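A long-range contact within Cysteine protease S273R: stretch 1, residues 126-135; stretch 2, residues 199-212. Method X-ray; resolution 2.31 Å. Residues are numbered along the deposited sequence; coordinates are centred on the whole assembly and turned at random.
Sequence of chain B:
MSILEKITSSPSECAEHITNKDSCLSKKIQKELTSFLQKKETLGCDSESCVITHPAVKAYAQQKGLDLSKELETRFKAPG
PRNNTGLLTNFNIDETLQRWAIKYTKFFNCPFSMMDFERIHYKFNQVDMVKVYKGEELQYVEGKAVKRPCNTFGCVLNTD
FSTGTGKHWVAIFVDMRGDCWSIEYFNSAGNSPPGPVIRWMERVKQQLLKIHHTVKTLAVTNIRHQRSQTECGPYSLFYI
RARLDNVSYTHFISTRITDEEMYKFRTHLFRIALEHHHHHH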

# COMPACT_ATOMS: atom_id res chain seq x y z
N GLN B 126 -19.58 1.75 -17.75
CA GLN B 126 -18.72 2.79 -17.23
C GLN B 126 -18.12 2.37 -15.90
O GLN B 126 -18.55 1.39 -15.27
CB GLN B 126 -19.49 4.11 -17.07
CG GLN B 126 -20.08 4.65 -18.35
CD GLN B 126 -21.01 5.81 -18.10
OE1 GLN B 126 -21.52 5.98 -16.99
NE2 GLN B 126 -21.24 6.62 -19.13
N VAL B 127 -17.12 3.11 -15.47
CA VAL B 127 -16.50 2.87 -14.17
C VAL B 127 -17.30 3.61 -13.10
O VAL B 127 -17.81 4.72 -13.33
CB VAL B 127 -15.02 3.31 -14.18
CG1 VAL B 127 -14.89 4.83 -14.20
CG2 VAL B 127 -14.28 2.71 -13.00
N ASP B 128 -17.46 2.97 -11.95
CA ASP B 128 -18.15 3.56 -10.80
C ASP B 128 -17.12 3.69 -9.68
O ASP B 128 -16.68 2.68 -9.13
CB ASP B 128 -19.34 2.70 -10.38
CG ASP B 128 -20.26 3.42 -9.40
OD1 ASP B 128 -19.78 4.26 -8.62
OD2 ASP B 128 -21.48 3.12 -9.40
N MSE B 129 -16.75 4.92 -9.36
CA MSE B 129 -15.67 5.18 -8.41
C MSE B 129 -15.97 4.62 -7.03
O MSE B 129 -15.06 4.26 -6.29
CB MSE B 129 -15.39 6.68 -8.33
CG MSE B 129 -13.95 7.02 -7.96
SE MSE B 129 -12.67 6.21 -9.19
CE MSE B 129 -13.32 6.99 -10.86
N VAL B 130 -17.26 4.56 -6.68
CA VAL B 130 -17.65 3.93 -5.42
C VAL B 130 -17.40 2.43 -5.48
O VAL B 130 -16.87 1.84 -4.54
CB VAL B 130 -19.12 4.24 -5.10
CG1 VAL B 130 -19.57 3.48 -3.86
CG2 VAL B 130 -19.31 5.74 -4.90
N LYS B 131 -17.78 1.79 -6.59
CA LYS B 131 -17.49 0.37 -6.75
C LYS B 131 -15.99 0.12 -6.84
O LYS B 131 -15.51 -0.96 -6.45
CB LYS B 131 -18.21 -0.19 -7.99
CG LYS B 131 -19.72 -0.00 -7.98
CD LYS B 131 -20.34 -0.49 -9.28
CE LYS B 131 -20.65 -1.98 -9.25
NZ LYS B 131 -21.88 -2.26 -8.45
N VAL B 132 -15.23 1.09 -7.35
CA VAL B 132 -13.77 0.99 -7.34
C VAL B 132 -13.26 0.97 -5.91
O VAL B 132 -12.41 0.15 -5.55
CB VAL B 132 -13.15 2.14 -8.15
CG1 VAL B 132 -11.64 2.17 -7.95
CG2 VAL B 132 -13.48 1.99 -9.62
N TYR B 133 -13.79 1.86 -5.07
CA TYR B 133 -13.35 1.93 -3.68
C TYR B 133 -13.77 0.67 -2.92
O TYR B 133 -13.02 0.19 -2.06
CB TYR B 133 -13.93 3.18 -3.02
CG TYR B 133 -13.39 3.45 -1.64
CD1 TYR B 133 -12.24 4.21 -1.46
CD2 TYR B 133 -14.03 2.96 -0.51
CE1 TYR B 133 -11.74 4.46 -0.19
CE2 TYR B 133 -13.55 3.21 0.76
CZ TYR B 133 -12.40 3.96 0.91
OH TYR B 133 -11.92 4.21 2.18
N LYS B 134 -14.95 0.13 -3.22
CA LYS B 134 -15.45 -1.04 -2.52
C LYS B 134 -14.85 -2.34 -3.04
O LYS B 134 -15.05 -3.39 -2.41
CB LYS B 134 -16.98 -1.11 -2.64
CG LYS B 134 -17.71 -0.12 -1.74
CD LYS B 134 -19.21 -0.28 -1.88
CE LYS B 134 -19.94 0.10 -0.60
NZ LYS B 134 -19.62 1.49 -0.17
N GLY B 135 -14.13 -2.31 -4.16
CA GLY B 135 -13.57 -3.52 -4.72
C GLY B 135 -14.54 -4.33 -5.55
O GLY B 135 -14.55 -5.57 -5.45
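Stretch 2, residues 199-212: RWMERVKQQLLKIH

Two hydrogen bonds tie stretch 2 to the start of stretch 1. In the shorter, Arg203 NH1 donates to Gln126 OE1 over 3.0 Å with an N-H...acceptor angle of 156°; the acceptor lies near the guanidinium plane, where the N-H bonds point, although Gln126 is poorly ordered. In the second, Met129 N donates to Gln207 OE1 at 3.3 Å and 154°. Met129 opens the helix, so its amide has no carbonyl of a preceding turn to bind, and the Gln207 side chain supplies an acceptor. Beside it, Asp128 caps the same helix: its OD1 accepts from Val130 N at 3.2 Å. Asp128 OD1 and Gln207 OE1 approach to 3.5 Å, but both are acceptors and no bond joins them.

The helix of residues 129-134 packs against stretch 2, which enters already helical at Arg199, with continuous i to i+4 backbone bonds. The two axes run in broadly the same direction, crossing at -53° with a closest approach of 9.6 Å. The nearest backbone pairs, Met129 CA to Val204 CA at 6.4 Å and Val130 CA to Leu208 CA at 6.1 Å, fix the register.

Packing centres on Met129, a selenomethionine whose side chain enters a hole formed by Trp200, Val204, Gln207 and Leu208. Its CG lies 3.7 Å from both Val204 CG1 and Leu208 CD2, while its CE reaches Trp200 CZ2 at 3.9 Å. Next along, Val130 CG2 presses to 3.2 Å from Gln207 O, and Val130 CG1 meets Ile211 CG2 at 3.9 Å. Ile211 extends the apolar contact toward the C-terminal end of helix 129-134, placing its CD1 obliquely to the Tyr133 ring, 3.9 Å from Tyr133 CD2. In all, the contact buries 580 Å², summed over both sides.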

# COMPACT_ATOMS: atom_id res chain seq x y z
N ARG B 199 -17.27 17.45 -16.86
CA ARG B 199 -18.47 16.69 -16.52
C ARG B 199 -18.12 15.37 -15.85
O ARG B 199 -18.78 14.95 -14.89
CB ARG B 199 -19.32 16.43 -17.77
CG ARG B 199 -19.63 17.66 -18.59
CD ARG B 199 -20.25 17.26 -19.92
NE ARG B 199 -19.96 18.22 -20.98
CZ ARG B 199 -20.04 17.94 -22.27
NH1 ARG B 199 -20.41 16.73 -22.67
NH2 ARG B 199 -19.76 18.87 -23.17
N TRP B 200 -17.07 14.70 -16.34
CA TRP B 200 -16.65 13.43 -15.74
C TRP B 200 -16.15 13.64 -14.32
O TRP B 200 -16.49 12.86 -13.42
CB TRP B 200 -15.57 12.78 -16.61
CG TRP B 200 -15.15 11.43 -16.11
CD1 TRP B 200 -15.68 10.22 -16.48
CD2 TRP B 200 -14.12 11.14 -15.16
NE1 TRP B 200 -15.03 9.21 -15.81
CE2 TRP B 200 -14.07 9.75 -15.00
CE3 TRP B 200 -13.22 11.94 -14.43
CZ2 TRP B 200 -13.17 9.12 -14.14
CZ3 TRP B 200 -12.33 11.32 -13.58
CH2 TRP B 200 -12.31 9.92 -13.44
N MSE B 201 -15.34 14.67 -14.09
CA MSE B 201 -14.84 14.97 -12.75
C MSE B 201 -15.98 15.32 -11.80
O MSE B 201 -15.97 14.93 -10.63
CB MSE B 201 -13.83 16.12 -12.81
CG MSE B 201 -12.60 15.83 -13.65
SE MSE B 201 -11.41 17.37 -13.81
CE MSE B 201 -10.83 17.49 -11.95
N GLU B 202 -16.97 16.05 -12.32
CA GLU B 202 -18.13 16.39 -11.50
C GLU B 202 -18.96 15.15 -11.18
O GLU B 202 -19.46 15.01 -10.05
CB GLU B 202 -18.99 17.43 -12.22
CG GLU B 202 -18.37 18.82 -12.27
CD GLU B 202 -18.11 19.39 -10.89
OE1 GLU B 202 -16.95 19.75 -10.61
OE2 GLU B 202 -19.06 19.47 -10.09
N ARG B 203 -19.13 14.24 -12.15
CA ARG B 203 -19.91 13.03 -11.91
C ARG B 203 -19.24 12.15 -10.86
O ARG B 203 -19.91 11.56 -10.01
CB ARG B 203 -20.11 12.27 -13.22
CG ARG B 203 -21.15 11.15 -13.16
CD ARG B 203 -20.52 9.80 -12.83
NE ARG B 203 -19.59 9.36 -13.87
CZ ARG B 203 -19.94 8.61 -14.91
NH1 ARG B 203 -21.20 8.21 -15.06
NH2 ARG B 203 -19.03 8.25 -15.81
N VAL B 204 -17.91 12.04 -10.91
CA VAL B 204 -17.19 11.24 -9.92
C VAL B 204 -17.29 11.87 -8.54
O VAL B 204 -17.36 11.16 -7.53
CB VAL B 204 -15.72 11.06 -10.36
CG1 VAL B 204 -14.93 10.31 -9.29
CG2 VAL B 204 -15.65 10.31 -11.68
N LYS B 205 -17.33 13.20 -8.47
CA LYS B 205 -17.43 13.88 -7.18
C LYS B 205 -18.76 13.56 -6.49
O LYS B 205 -18.78 13.32 -5.28
CB LYS B 205 -17.27 15.39 -7.36
CG LYS B 205 -17.45 16.19 -6.08
CD LYS B 205 -17.26 17.68 -6.34
CE LYS B 205 -17.56 18.49 -5.09
NZ LYS B 205 -17.38 19.95 -5.33
N GLN B 206 -19.86 13.57 -7.24
CA GLN B 206 -21.15 13.24 -6.65
C GLN B 206 -21.19 11.80 -6.16
O GLN B 206 -21.78 11.50 -5.12
CB GLN B 206 -22.28 13.50 -7.65
CG GLN B 206 -22.59 14.96 -7.84
CD GLN B 206 -23.04 15.64 -6.56
OE1 GLN B 206 -23.83 15.09 -5.80
NE2 GLN B 206 -22.52 16.84 -6.32
N GLN B 207 -20.57 10.89 -6.92
CA GLN B 207 -20.49 9.50 -6.48
C GLN B 207 -19.70 9.37 -5.19
O GLN B 207 -20.15 8.73 -4.23
CB GLN B 207 -19.86 8.64 -7.58
CG GLN B 207 -20.72 8.47 -8.82
CD GLN B 207 -20.08 7.56 -9.85
OE1 GLN B 207 -18.86 7.38 -9.87
NE2 GLN B 207 -20.90 6.99 -10.72
N LEU B 208 -18.52 10.00 -5.13
CA LEU B 208 -17.67 9.88 -3.95
C LEU B 208 -18.27 10.62 -2.75
O LEU B 208 -17.98 10.26 -1.60
CB LEU B 208 -16.27 10.41 -4.25
CG LEU B 208 -15.47 9.55 -5.23
CD1 LEU B 208 -14.09 10.14 -5.47
CD2 LEU B 208 -15.36 8.12 -4.72
N LEU B 209 -19.10 11.64 -2.99
CA LEU B 209 -19.77 12.32 -1.90
C LEU B 209 -20.80 11.44 -1.20
O LEU B 209 -21.32 11.84 -0.15
CB LEU B 209 -20.45 13.59 -2.40
CG LEU B 209 -19.57 14.84 -2.51
CD1 LEU B 209 -20.35 15.99 -3.13
CD2 LEU B 209 -19.03 15.23 -1.15
N LYS B 210 -21.11 10.26 -1.75
CA LYS B 210 -22.01 9.33 -1.10
C LYS B 210 -21.32 8.47 -0.04
O LYS B 210 -21.99 7.95 0.85
CB LYS B 210 -22.67 8.41 -2.14
CG LYS B 210 -23.52 9.14 -3.18
CD LYS B 210 -24.17 8.16 -4.14
CE LYS B 210 -23.11 7.39 -4.94
NZ LYS B 210 -23.65 6.22 -5.66
N ILE B 211 -19.99 8.33 -0.12
CA ILE B 211 -19.24 7.54 0.84
C ILE B 211 -18.18 8.35 1.57
O ILE B 211 -17.49 7.80 2.44
CB ILE B 211 -18.59 6.30 0.17
CG1 ILE B 211 -17.54 6.74 -0.84
CG2 ILE B 211 -19.65 5.44 -0.50
CD1 ILE B 211 -16.79 5.58 -1.47
N HIS B 212 -18.01 9.63 1.24
CA HIS B 212 -17.06 10.48 1.93
C HIS B 212 -17.61 11.90 2.00
O HIS B 212 -18.48 12.28 1.21
CB HIS B 212 -15.68 10.47 1.25
CG HIS B 212 -14.58 11.01 2.10
ND1 HIS B 212 -14.26 10.49 3.34
CD2 HIS B 212 -13.72 12.04 1.90
CE1 HIS B 212 -13.25 11.17 3.86
NE2 HIS B 212 -12.90 12.11 3.00